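Local coordinates for succinate-semialdehyde dehydrogenase (Synechococcus sp., PDB 4ITA), which probably oxidises succinic semialdehyde to succinate with NADP+ as cofactor, as a member of the aldehyde dehydrogenase family, at residues P236-P241 and D376-L381; S263-K268 and L425-T430; A399-F404 and F414-V419. All blocks are in the same frame, centred on the assembly; numbering follows the deposited sequence.

Contact 1: residues P236-P241 and D376-L381; sequences PFVVFP and DQAIAL. With EDO (1,2-ethanediol), chain L.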
loop_
_atom_site.group_PDB
_atom_site.type_symbol
_atom_site.label_atom_id
_atom_site.label_comp_id
_atom_site.label_asym_id
_atom_site.label_seq_id
_atom_site.Cartn_x
_atom_site.Cartn_y
_atom_site.Cartn_z
ATOM N N PRO A 236 15.456 3.652 -19.150
ATOM C CA PRO A 236 15.924 3.579 -20.535
ATOM C C PRO A 236 15.405 4.757 -21.361
ATOM O O PRO A 236 14.345 5.325 -21.083
ATOM C CB PRO A 236 15.305 2.274 -21.026
ATOM C CG PRO A 236 14.026 2.181 -20.260
ATOM C CD PRO A 236 14.337 2.725 -18.899
ATOM N N PHE A 237 16.198 5.132 -22.361
ATOM C CA PHE A 237 15.830 6.142 -23.339
ATOM C C PHE A 237 16.106 5.462 -24.677
ATOM O O PHE A 237 17.262 5.338 -25.105
ATOM C CB PHE A 237 16.703 7.387 -23.134
ATOM C CG PHE A 237 16.245 8.615 -23.893
ATOM C CD1 PHE A 237 16.682 8.853 -25.189
ATOM C CD2 PHE A 237 15.429 9.559 -23.286
ATOM C CE1 PHE A 237 16.289 9.998 -25.867
ATOM C CE2 PHE A 237 15.023 10.700 -23.963
ATOM C CZ PHE A 237 15.459 10.920 -25.259
ATOM N N VAL A 238 15.044 4.959 -25.296
ATOM C CA VAL A 238 15.151 4.101 -26.466
ATOM C C VAL A 238 14.891 4.915 -27.717
ATOM O O VAL A 238 13.888 5.619 -27.802
ATOM C CB VAL A 238 14.139 2.940 -26.386
ATOM C CG1 VAL A 238 14.366 1.983 -27.537
ATOM C CG2 VAL A 238 14.265 2.186 -25.054
ATOM N N VAL A 239 15.804 4.836 -28.684
ATOM C CA VAL A 239 15.675 5.619 -29.906
ATOM C C VAL A 239 15.665 4.717 -31.129
ATOM O O VAL A 239 16.636 4.012 -31.395
ATOM C CB VAL A 239 16.798 6.667 -30.033
ATOM C CG1 VAL A 239 16.571 7.546 -31.261
ATOM C CG2 VAL A 239 16.865 7.527 -28.777
ATOM N N PHE A 240 14.561 4.744 -31.867
ATOM C CA PHE A 240 14.378 3.848 -33.008
ATOM C C PHE A 240 14.430 4.595 -34.352
ATOM O O PHE A 240 14.435 5.828 -34.376
ATOM C CB PHE A 240 13.117 2.986 -32.801
ATOM C CG PHE A 240 13.432 1.597 -32.325
ATOM C CD1 PHE A 240 14.369 1.402 -31.317
ATOM C CD2 PHE A 240 12.822 0.490 -32.890
ATOM C CE1 PHE A 240 14.685 0.134 -30.880
ATOM C CE2 PHE A 240 13.139 -0.789 -32.453
ATOM C CZ PHE A 240 14.073 -0.968 -31.451
ATOM N N PRO A 241 14.510 3.854 -35.475
ATOM C CA PRO A 241 14.848 4.522 -36.742
ATOM C C PRO A 241 13.870 5.590 -37.247
ATOM O O PRO A 241 14.295 6.475 -37.993
ATOM C CB PRO A 241 14.936 3.357 -37.733
ATOM C CG PRO A 241 15.307 2.180 -36.888
ATOM C CD PRO A 241 14.546 2.384 -35.613
ATOM N N ASP A 376 12.471 -6.420 -30.082
ATOM C CA ASP A 376 12.538 -7.389 -28.993
ATOM C C ASP A 376 13.794 -7.171 -28.155
ATOM O O ASP A 376 13.753 -7.220 -26.927
ATOM C CB ASP A 376 12.498 -8.833 -29.508
ATOM C CG ASP A 376 11.110 -9.274 -29.943
ATOM O OD1 ASP A 376 10.158 -8.498 -29.799
ATOM O OD2 ASP A 376 10.978 -10.421 -30.427
ATOM N N GLN A 377 14.915 -6.922 -28.821
ATOM C CA GLN A 377 16.179 -6.726 -28.116
ATOM C C GLN A 377 16.149 -5.429 -27.308
ATOM O O GLN A 377 16.659 -5.366 -26.197
ATOM C CB GLN A 377 17.339 -6.709 -29.112
ATOM C CG GLN A 377 18.717 -6.715 -28.478
ATOM C CD GLN A 377 19.830 -6.574 -29.510
ATOM O OE1 GLN A 377 19.586 -6.656 -30.715
ATOM N NE2 GLN A 377 21.052 -6.354 -29.040
ATOM N N ALA A 378 15.532 -4.399 -27.869
ATOM C CA ALA A 378 15.411 -3.116 -27.171
ATOM C C ALA A 378 14.616 -3.254 -25.875
ATOM O O ALA A 378 15.014 -2.741 -24.829
ATOM C CB ALA A 378 14.764 -2.094 -28.065
ATOM N N ILE A 379 13.490 -3.949 -25.946
ATOM C CA ILE A 379 12.643 -4.141 -24.778
ATOM C C ILE A 379 13.335 -5.014 -23.729
ATOM O O ILE A 379 13.323 -4.702 -22.536
ATOM C CB ILE A 379 11.271 -4.710 -25.202
ATOM C CG1 ILE A 379 10.516 -3.646 -26.005
ATOM C CG2 ILE A 379 10.469 -5.162 -23.983
ATOM C CD1 ILE A 379 9.310 -4.160 -26.766
ATOM N N ALA A 380 13.966 -6.098 -24.166
ATOM C CA ALA A 380 14.677 -6.962 -23.234
ATOM C C ALA A 380 15.768 -6.196 -22.486
ATOM O O ALA A 380 15.917 -6.328 -21.268
ATOM C CB ALA A 380 15.264 -8.169 -23.958
ATOM N N LEU A 381 16.546 -5.397 -23.213
ATOM C CA LEU A 381 17.630 -4.665 -22.585
ATOM C C LEU A 381 17.077 -3.582 -21.668
ATOM O O LEU A 381 17.579 -3.370 -20.560
ATOM C CB LEU A 381 18.556 -4.060 -23.646
ATOM C CG LEU A 381 19.744 -3.247 -23.135
ATOM C CD1 LEU A 381 20.596 -4.078 -22.199
ATOM C CD2 LEU A 381 20.570 -2.764 -24.306
HETATM C C1 EDO L . 13.605 -11.385 -33.502
HETATM O O1 EDO L . 13.758 -10.215 -32.689
HETATM C C2 EDO L . 12.405 -12.166 -32.996
HETATM O O2 EDO L . 12.499 -12.302 -31.571
#

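Contact 2: residues S263-K268 and L425-T430; sequences SCIAAK and LPFGGT. With NDP (NADPH dihydro-nicotinamide-adenine-dinucleotide phosphate), chain C; EDO (1,2-ethanediol), chain Q.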
loop_
_atom_site.group_PDB
_atom_site.type_symbol
_atom_site.label_atom_id
_atom_site.label_comp_id
_atom_site.label_asym_id
_atom_site.label_seq_id
_atom_site.Cartn_x
_atom_site.Cartn_y
_atom_site.Cartn_z
ATOM N N SER A 263 18.558 12.806 -10.794
ATOM C CA SER A 263 17.119 12.609 -10.825
ATOM C C SER A 263 16.795 11.147 -10.961
ATOM O O SER A 263 17.431 10.413 -11.723
ATOM C CB SER A 263 16.473 13.360 -11.978
ATOM O OG SER A 263 15.086 13.046 -12.013
ATOM N N CYS A 264 15.779 10.722 -10.233
ATOM C CA CYS A 264 15.295 9.359 -10.311
ATOM C C CYS A 264 14.799 8.981 -11.710
ATOM O O CYS A 264 14.862 7.815 -12.088
ATOM C CB CYS A 264 14.180 9.164 -9.283
ATOM S SG CYS A 264 12.818 10.359 -9.426
ATOM N N ILE A 265 14.297 9.968 -12.453
ATOM C CA ILE A 265 13.778 9.749 -13.804
ATOM C C ILE A 265 14.673 10.380 -14.867
ATOM O O ILE A 265 14.217 10.684 -15.973
ATOM C CB ILE A 265 12.321 10.265 -13.983
ATOM C CG1 ILE A 265 12.187 11.706 -13.479
ATOM C CG2 ILE A 265 11.321 9.344 -13.281
ATOM C CD1 ILE A 265 10.839 12.367 -13.783
ATOM N N ALA A 266 15.946 10.565 -14.542
ATOM C CA ALA A 266 16.922 10.886 -15.568
ATOM C C ALA A 266 16.921 9.770 -16.607
ATOM O O ALA A 266 16.678 8.597 -16.285
ATOM C CB ALA A 266 18.302 11.020 -14.966
ATOM N N ALA A 267 17.202 10.130 -17.856
ATOM C CA ALA A 267 17.548 9.134 -18.864
ATOM C C ALA A 267 18.946 8.618 -18.521
ATOM O O ALA A 267 19.918 9.362 -18.632
ATOM C CB ALA A 267 17.543 9.763 -20.243
ATOM N N LYS A 268 19.051 7.364 -18.094
ATOM C CA LYS A 268 20.339 6.831 -17.653
ATOM C C LYS A 268 20.989 5.853 -18.639
ATOM O O LYS A 268 22.214 5.800 -18.748
ATOM C CB LYS A 268 20.227 6.218 -16.248
ATOM C CG LYS A 268 19.691 7.198 -15.204
ATOM C CD LYS A 268 20.143 6.860 -13.783
ATOM C CE LYS A 268 19.686 7.934 -12.780
ATOM N NZ LYS A 268 18.298 7.716 -12.249
ATOM N N LEU A 425 -1.132 13.645 -13.294
ATOM C CA LEU A 425 -0.982 12.220 -13.608
ATOM C C LEU A 425 -0.241 11.524 -12.469
ATOM O O LEU A 425 0.738 12.058 -11.960
ATOM C CB LEU A 425 -0.185 12.043 -14.911
ATOM C CG LEU A 425 -0.879 12.167 -16.283
ATOM C CD1 LEU A 425 -1.880 11.051 -16.503
ATOM C CD2 LEU A 425 -1.548 13.501 -16.505
ATOM N N PRO A 426 -0.704 10.330 -12.058
ATOM C CA PRO A 426 0.001 9.636 -10.971
ATOM C C PRO A 426 1.444 9.274 -11.339
ATOM O O PRO A 426 1.799 9.185 -12.522
ATOM C CB PRO A 426 -0.845 8.379 -10.737
ATOM C CG PRO A 426 -2.208 8.735 -11.293
ATOM C CD PRO A 426 -1.925 9.619 -12.471
ATOM N N PHE A 427 2.271 9.094 -10.317
ATOM C CA PHE A 427 3.707 8.917 -10.490
ATOM C C PHE A 427 4.245 7.946 -9.454
ATOM O O PHE A 427 4.086 8.157 -8.256
ATOM C CB PHE A 427 4.418 10.268 -10.333
ATOM C CG PHE A 427 5.906 10.213 -10.570
ATOM C CD1 PHE A 427 6.431 10.535 -11.809
ATOM C CD2 PHE A 427 6.779 9.852 -9.552
ATOM C CE1 PHE A 427 7.797 10.487 -12.034
ATOM C CE2 PHE A 427 8.146 9.801 -9.766
ATOM C CZ PHE A 427 8.656 10.122 -11.007
ATOM N N GLY A 428 4.903 6.889 -9.913
ATOM C CA GLY A 428 5.571 5.971 -9.014
ATOM C C GLY A 428 6.222 4.819 -9.745
ATOM O O GLY A 428 6.121 4.700 -10.970
ATOM N N GLY A 429 6.875 3.962 -8.974
ATOM C CA GLY A 429 7.690 2.900 -9.527
ATOM C C GLY A 429 7.115 1.509 -9.434
ATOM O O GLY A 429 6.060 1.280 -8.853
ATOM N N THR A 430 7.827 0.577 -10.055
ATOM C CA THR A 430 7.566 -0.848 -9.933
ATOM C C THR A 430 8.895 -1.523 -9.671
ATOM O O THR A 430 9.946 -0.869 -9.666
ATOM C CB THR A 430 6.955 -1.436 -11.214
ATOM O OG1 THR A 430 7.923 -1.395 -12.275
ATOM C CG2 THR A 430 5.745 -0.661 -11.622
HETATM P PA NDP C . 19.208 8.354 0.698
HETATM O O1A NDP C . 18.295 7.162 0.672
HETATM O O2A NDP C . 20.619 8.204 1.195
HETATM O O5B NDP C . 18.518 9.497 1.579
HETATM C C5B NDP C . 17.150 9.882 1.393
HETATM C C4B NDP C . 16.492 10.200 2.733
HETATM O O4B NDP C . 16.436 9.005 3.516
HETATM C C3B NDP C . 17.278 11.196 3.577
HETATM O O3B NDP C . 16.357 11.946 4.380
HETATM C C2B NDP C . 18.107 10.296 4.473
HETATM O O2B NDP C . 18.504 10.913 5.690
HETATM C C1B NDP C . 17.090 9.228 4.767
HETATM N N9A NDP C . 17.645 7.928 5.171
HETATM C C8A NDP C . 18.751 7.308 4.713
HETATM N N7A NDP C . 18.894 6.103 5.315
HETATM C C5A NDP C . 17.854 5.943 6.149
HETATM C C6A NDP C . 17.380 4.916 7.089
HETATM N N6A NDP C . 18.077 3.774 7.246
HETATM N N1A NDP C . 16.241 5.167 7.763
HETATM C C2A NDP C . 15.538 6.297 7.608
HETATM N N3A NDP C . 15.911 7.281 6.776
HETATM C C4A NDP C . 17.035 7.148 6.044
HETATM O O3 NDP C . 19.134 8.921 -0.824
HETATM P PN NDP C . 20.203 9.667 -1.792
HETATM O O1N NDP C . 21.583 9.058 -1.676
HETATM O O2N NDP C . 20.003 11.147 -1.620
HETATM O O5D NDP C . 19.626 9.255 -3.238
HETATM C C5D NDP C . 18.356 9.726 -3.668
HETATM C C4D NDP C . 17.533 8.566 -4.200
HETATM O O4D NDP C . 16.148 8.938 -4.253
HETATM C C3D NDP C . 17.913 8.166 -5.611
HETATM O O3D NDP C . 17.944 6.739 -5.728
HETATM C C2D NDP C . 16.795 8.798 -6.417
HETATM O O2D NDP C . 16.659 8.150 -7.682
HETATM C C1D NDP C . 15.597 8.564 -5.518
HETATM N N1N NDP C . 14.491 9.447 -5.913
HETATM C C2N NDP C . 13.248 8.956 -6.050
HETATM C C3N NDP C . 12.320 9.625 -6.847
HETATM C C7N NDP C . 10.913 9.125 -6.999
HETATM O O7N NDP C . 9.994 9.936 -6.903
HETATM N N7N NDP C . 10.692 7.836 -7.238
HETATM C C4N NDP C . 12.702 10.877 -7.599
HETATM C C5N NDP C . 13.855 11.500 -6.961
HETATM C C6N NDP C . 14.704 10.759 -6.144
HETATM P P2B NDP C . 19.990 11.485 5.900
HETATM O O1X NDP C . 19.930 12.003 7.308
HETATM O O2X NDP C . 20.933 10.316 5.741
HETATM O O3X NDP C . 20.221 12.572 4.894
HETATM C C1 EDO Q . 3.175 5.875 -12.220
HETATM O O1 EDO Q . 4.212 6.664 -12.784
HETATM C C2 EDO Q . 1.825 6.067 -12.883
HETATM O O2 EDO Q . 0.655 5.702 -12.154
#

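Contact 3: residues A399-F404 and F414-V419; sequences AEQQRF and FINGMV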
loop_
_atom_site.group_PDB
_atom_site.type_symbol
_atom_site.label_atom_id
_atom_site.label_comp_id
_atom_site.label_asym_id
_atom_site.label_seq_id
_atom_site.Cartn_x
_atom_site.Cartn_y
_atom_site.Cartn_z
ATOM N N ALA A 399 2.747 0.685 -34.294
ATOM C CA ALA A 399 2.881 -0.656 -33.735
ATOM C C ALA A 399 4.029 -0.736 -32.727
ATOM O O ALA A 399 3.899 -1.366 -31.673
ATOM C CB ALA A 399 3.059 -1.679 -34.839
ATOM N N GLU A 400 5.151 -0.099 -33.050
ATOM C CA GLU A 400 6.259 -0.016 -32.104
ATOM C C GLU A 400 5.849 0.757 -30.853
ATOM O O GLU A 400 6.164 0.341 -29.742
ATOM C CB GLU A 400 7.491 0.635 -32.743
ATOM C CG GLU A 400 8.102 -0.185 -33.859
ATOM C CD GLU A 400 9.391 0.410 -34.401
ATOM O OE1 GLU A 400 9.637 1.624 -34.202
ATOM O OE2 GLU A 400 10.167 -0.346 -35.027
ATOM N N GLN A 401 5.160 1.882 -31.037
ATOM C CA GLN A 401 4.707 2.684 -29.898
ATOM C C GLN A 401 3.889 1.841 -28.930
ATOM O O GLN A 401 4.110 1.881 -27.717
ATOM C CB GLN A 401 3.881 3.885 -30.363
ATOM C CG GLN A 401 4.661 4.887 -31.182
ATOM C CD GLN A 401 3.791 5.997 -31.727
ATOM O OE1 GLN A 401 2.571 5.842 -31.856
ATOM N NE2 GLN A 401 4.413 7.118 -32.073
ATOM N N GLN A 402 2.956 1.064 -29.468
ATOM C CA GLN A 402 2.103 0.238 -28.619
ATOM C C GLN A 402 2.879 -0.859 -27.901
ATOM O O GLN A 402 2.632 -1.128 -26.724
ATOM C CB GLN A 402 0.925 -0.327 -29.413
ATOM C CG GLN A 402 -0.100 0.743 -29.804
ATOM C CD GLN A 402 -0.598 1.556 -28.607
ATOM O OE1 GLN A 402 -1.060 0.997 -27.613
ATOM N NE2 GLN A 402 -0.505 2.883 -28.704
ATOM N N ARG A 403 3.832 -1.484 -28.582
ATOM C CA ARG A 403 4.646 -2.498 -27.923
ATOM C C ARG A 403 5.500 -1.905 -26.803
ATOM O O ARG A 403 5.620 -2.509 -25.735
ATOM C CB ARG A 403 5.504 -3.275 -28.923
ATOM C CG ARG A 403 4.708 -4.285 -29.744
ATOM C CD ARG A 403 5.604 -5.378 -30.316
ATOM N NE ARG A 403 6.299 -6.131 -29.273
ATOM C CZ ARG A 403 7.390 -6.864 -29.477
ATOM N NH1 ARG A 403 7.923 -6.939 -30.690
ATOM N NH2 ARG A 403 7.958 -7.513 -28.470
ATOM N N PHE A 404 6.084 -0.730 -27.035
ATOM C CA PHE A 404 6.850 -0.060 -25.988
ATOM C C PHE A 404 5.956 0.275 -24.788
ATOM O O PHE A 404 6.323 0.004 -23.639
ATOM C CB PHE A 404 7.504 1.219 -26.525
ATOM C CG PHE A 404 8.771 0.989 -27.316
ATOM C CD1 PHE A 404 9.822 0.243 -26.791
ATOM C CD2 PHE A 404 8.928 1.556 -28.579
ATOM C CE1 PHE A 404 10.999 0.053 -27.523
ATOM C CE2 PHE A 404 10.100 1.372 -29.305
ATOM C CZ PHE A 404 11.135 0.620 -28.777
ATOM N N PHE A 414 6.850 7.151 -21.577
ATOM C CA PHE A 414 6.678 8.339 -22.407
ATOM C C PHE A 414 7.148 8.049 -23.822
ATOM O O PHE A 414 8.256 7.550 -24.027
ATOM C CB PHE A 414 7.458 9.527 -21.833
ATOM C CG PHE A 414 6.745 10.249 -20.716
ATOM C CD1 PHE A 414 6.328 9.573 -19.571
ATOM C CD2 PHE A 414 6.499 11.615 -20.809
ATOM C CE1 PHE A 414 5.683 10.246 -18.540
ATOM C CE2 PHE A 414 5.855 12.294 -19.784
ATOM C CZ PHE A 414 5.438 11.612 -18.653
ATOM N N ILE A 415 6.292 8.339 -24.796
ATOM C CA ILE A 415 6.620 8.146 -26.201
ATOM C C ILE A 415 6.888 9.506 -26.855
ATOM O O ILE A 415 6.028 10.390 -26.845
ATOM C CB ILE A 415 5.495 7.406 -26.954
ATOM C CG1 ILE A 415 5.197 6.043 -26.309
ATOM C CG2 ILE A 415 5.835 7.259 -28.435
ATOM C CD1 ILE A 415 6.362 5.062 -26.342
ATOM N N ASN A 416 8.092 9.662 -27.407
ATOM C CA ASN A 416 8.520 10.895 -28.075
ATOM C C ASN A 416 8.554 12.100 -27.137
ATOM O O ASN A 416 8.293 13.237 -27.546
ATOM C CB ASN A 416 7.675 11.177 -29.331
ATOM C CG ASN A 416 7.840 10.109 -30.396
ATOM O OD1 ASN A 416 8.896 9.479 -30.503
ATOM N ND2 ASN A 416 6.794 9.890 -31.181
ATOM N N GLY A 417 8.872 11.834 -25.876
ATOM C CA GLY A 417 9.146 12.881 -24.911
ATOM C C GLY A 417 9.920 12.302 -23.749
ATOM O O GLY A 417 9.933 11.085 -23.564
ATOM N N MET A 418 10.565 13.159 -22.964
ATOM C CA MET A 418 11.227 12.703 -21.749
ATOM C C MET A 418 10.220 12.495 -20.631
ATOM O O MET A 418 9.211 13.196 -20.540
ATOM C CB MET A 418 12.325 13.680 -21.291
ATOM C CG MET A 418 11.886 15.131 -21.045
ATOM S SD MET A 418 13.229 16.228 -20.425
ATOM C CE MET A 418 13.168 15.770 -18.708
ATOM N N VAL A 419 10.497 11.525 -19.772
ATOM C CA VAL A 419 9.667 11.305 -18.599
ATOM C C VAL A 419 9.719 12.547 -17.715
ATOM O O VAL A 419 10.796 13.102 -17.470
ATOM C CB VAL A 419 10.145 10.062 -17.816
ATOM C CG1 VAL A 419 9.304 9.840 -16.569
ATOM C CG2 VAL A 419 10.096 8.826 -18.697
#

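Contact 1: residues P236-P241 and D376-L381
Asp376 OD2 accepts a hydrogen bond from O2 of a 1,2-ethanediol at 2.7 Å, in the first turn of helix 375-383, on the far side from the strand and two residues before Ala378, whose methyl packs on Val238 and Phe240. The glycol, probably from the crystallisation liquor, also bonds to Asp374. The other carboxylate oxygen is used as well: Asp376 OD1 forms a salt bridge with Arg403, so a protein group and a glycol each hold one oxygen.

No hydrogen bond joins 236-241 to 376-381; the two meet through apolar groups alone and bury 110 Å² between them. The methyl of Ala378 carries the contact. Its CB lies 3.6 Å from Phe240 CE1 and equally close to Phe240 CZ, so it rests against one ring bond, approaching the ring obliquely. From the strand, Val238 CG1 reaches the same methyl, 4.1 Å from Ala378 CB; chi1 of -174° sets CG1 anti to the backbone N, so that this branch and not CG2 lies opposite the alanine methyl. Val238 CA and Ala378 CA are 7.3 Å apart.

Phe240 also meets His273 and Phe404 edge-to-face. Strand 235-239 runs between strands 267-273 and 390-394, and helix 375-383 lies over it beside helix 398-407, with Ile379 packing on Phe404 and Ala378 reaching Val372 of strand 366-372.

Contact 2: residues S263-K268 and L425-T430
Ile265 and Phe427 make the main apolar contact, their side chains coming from opposite directions. Ile265 CG2 meets the ring at its edge, 3.6 Å from Phe427 CZ, while Ile265 CD1 lies farther round near CE1. Cys264 SG approaches the same edge more loosely, 4.5 Å from Phe427 CZ. A chi1 of -177° swings the phenyl ring away from the backbone N and out from its loop, where its edge meets both residues and the cofactor: NADPH O7N sits 3.4 Å from Phe427 CE2. Exchanging this phenylalanine for an alanine would probably open a gap beside the nicotinamide carboxamide and leave Ile265 CG2 without the aromatic edge it packs against.

Cys264 SG is covalently bonded to NADPH C4N (1.9 Å), its chi1 of 55° placing sulfur between the backbone N and the carbonyl carbon.

No hydrogen bond crosses between the segments; those within 263-268 fold its turn. Ser263 O receives two donors, Ala266 N, which closes a type I turn, and Lys268 NZ at 2.9 Å in the carbonyl plane. Ser263 OG accepts from Ile265 N at 3.2 Å (N-H...O 150°), an ST turn. Lys268 also pairs with Glu361, whose other carboxylate oxygen bonds the cofactor. Gly428 N donates to O1 of a bound 1,2-ethanediol, probably from the crystallisation liquor, at 3.0 Å.

Aldehyde dehydrogenases use a nucleophilic cysteine near the nicotinamide site, and the adduct at C4N is consistent with Cys264 being that residue, perhaps shielded from oxidation by the cofactor.

Contact 3: residues A399-F404 and F414-V419
Gln401 and Phe404 of the helix pack on Ile415 of the following strand, within a beta-alpha-beta unit made of strand 390-394, helix 398-407 and strand 412-415. The two strands are parallel neighbours in the sheet, and the connecting helix packs against it, touching Ala393 of the first strand and Ile415 of the second.

The apolar contact centres on the two branches of Ile415. Its CG2 branch, anti to the backbone N, touches the aliphatic part of the glutamine, with Ile415 CG2 3.8 Å from Gln401 CG. Its longer branch turns towards the next turn of the helix, placing Ile415 CD1 4.0 Å from Phe404 CB. Only the base of the phenylalanine takes part: its ring leads away towards Ala393, Leu375 and Ile379. Ile415 thus spans two helical positions three residues apart.

The polar groups approach without bonding each other. Gln401, extended beyond CG (chi2 175°), brings NE2 to 3.8 Å from Asn416 ND2; the side chains cross at about a right angle and their amide planes are 67° apart. Both nitrogens are donors, and the amides are instead tied to one residue, Gln401 NE2 giving a hydrogen bond to Thr395 O and Asn416 OD1 taking one from Thr395 N. Thr395, just past strand 390-394, thus gives both amides a backbone partner.

Contacts with the second subunit complete the edge. A strand of that chain continues the sheet by a parallel ladder with Phe414 and Ile415, its Leu455 packs on Gln401 and Ile415, and its Trp454 stacks on Phe414. Within the segment, the chain curls back after Asn416, so that Val419 CA lies 3.7 Å above the plane of the Phe414 ring, over its centre.

From the N terminus, strand 235-239 opens contact 1 and the turn at 263-268 then opens contact 2. Helix 375-383 closes contact 1 after 134 intervening residues, while contact 2 stays open until 425-430, so these two cross. Contact 3 begins after contact 1 has closed and lies wholly inside the loop of contact 2, joining 399-404 to 414-419 over a short connection. All three reach one sheet. Contacts 1 and 3, with centres about 10 Å apart, set neighbouring helices on it, and Val238 touches Phe404. Phe237 against Ala267 links contacts 1 and 2; Ile265 packs on Val419, linking contact 3 to contact 2, whose Cys264 and Phe427 line the cofactor pocket.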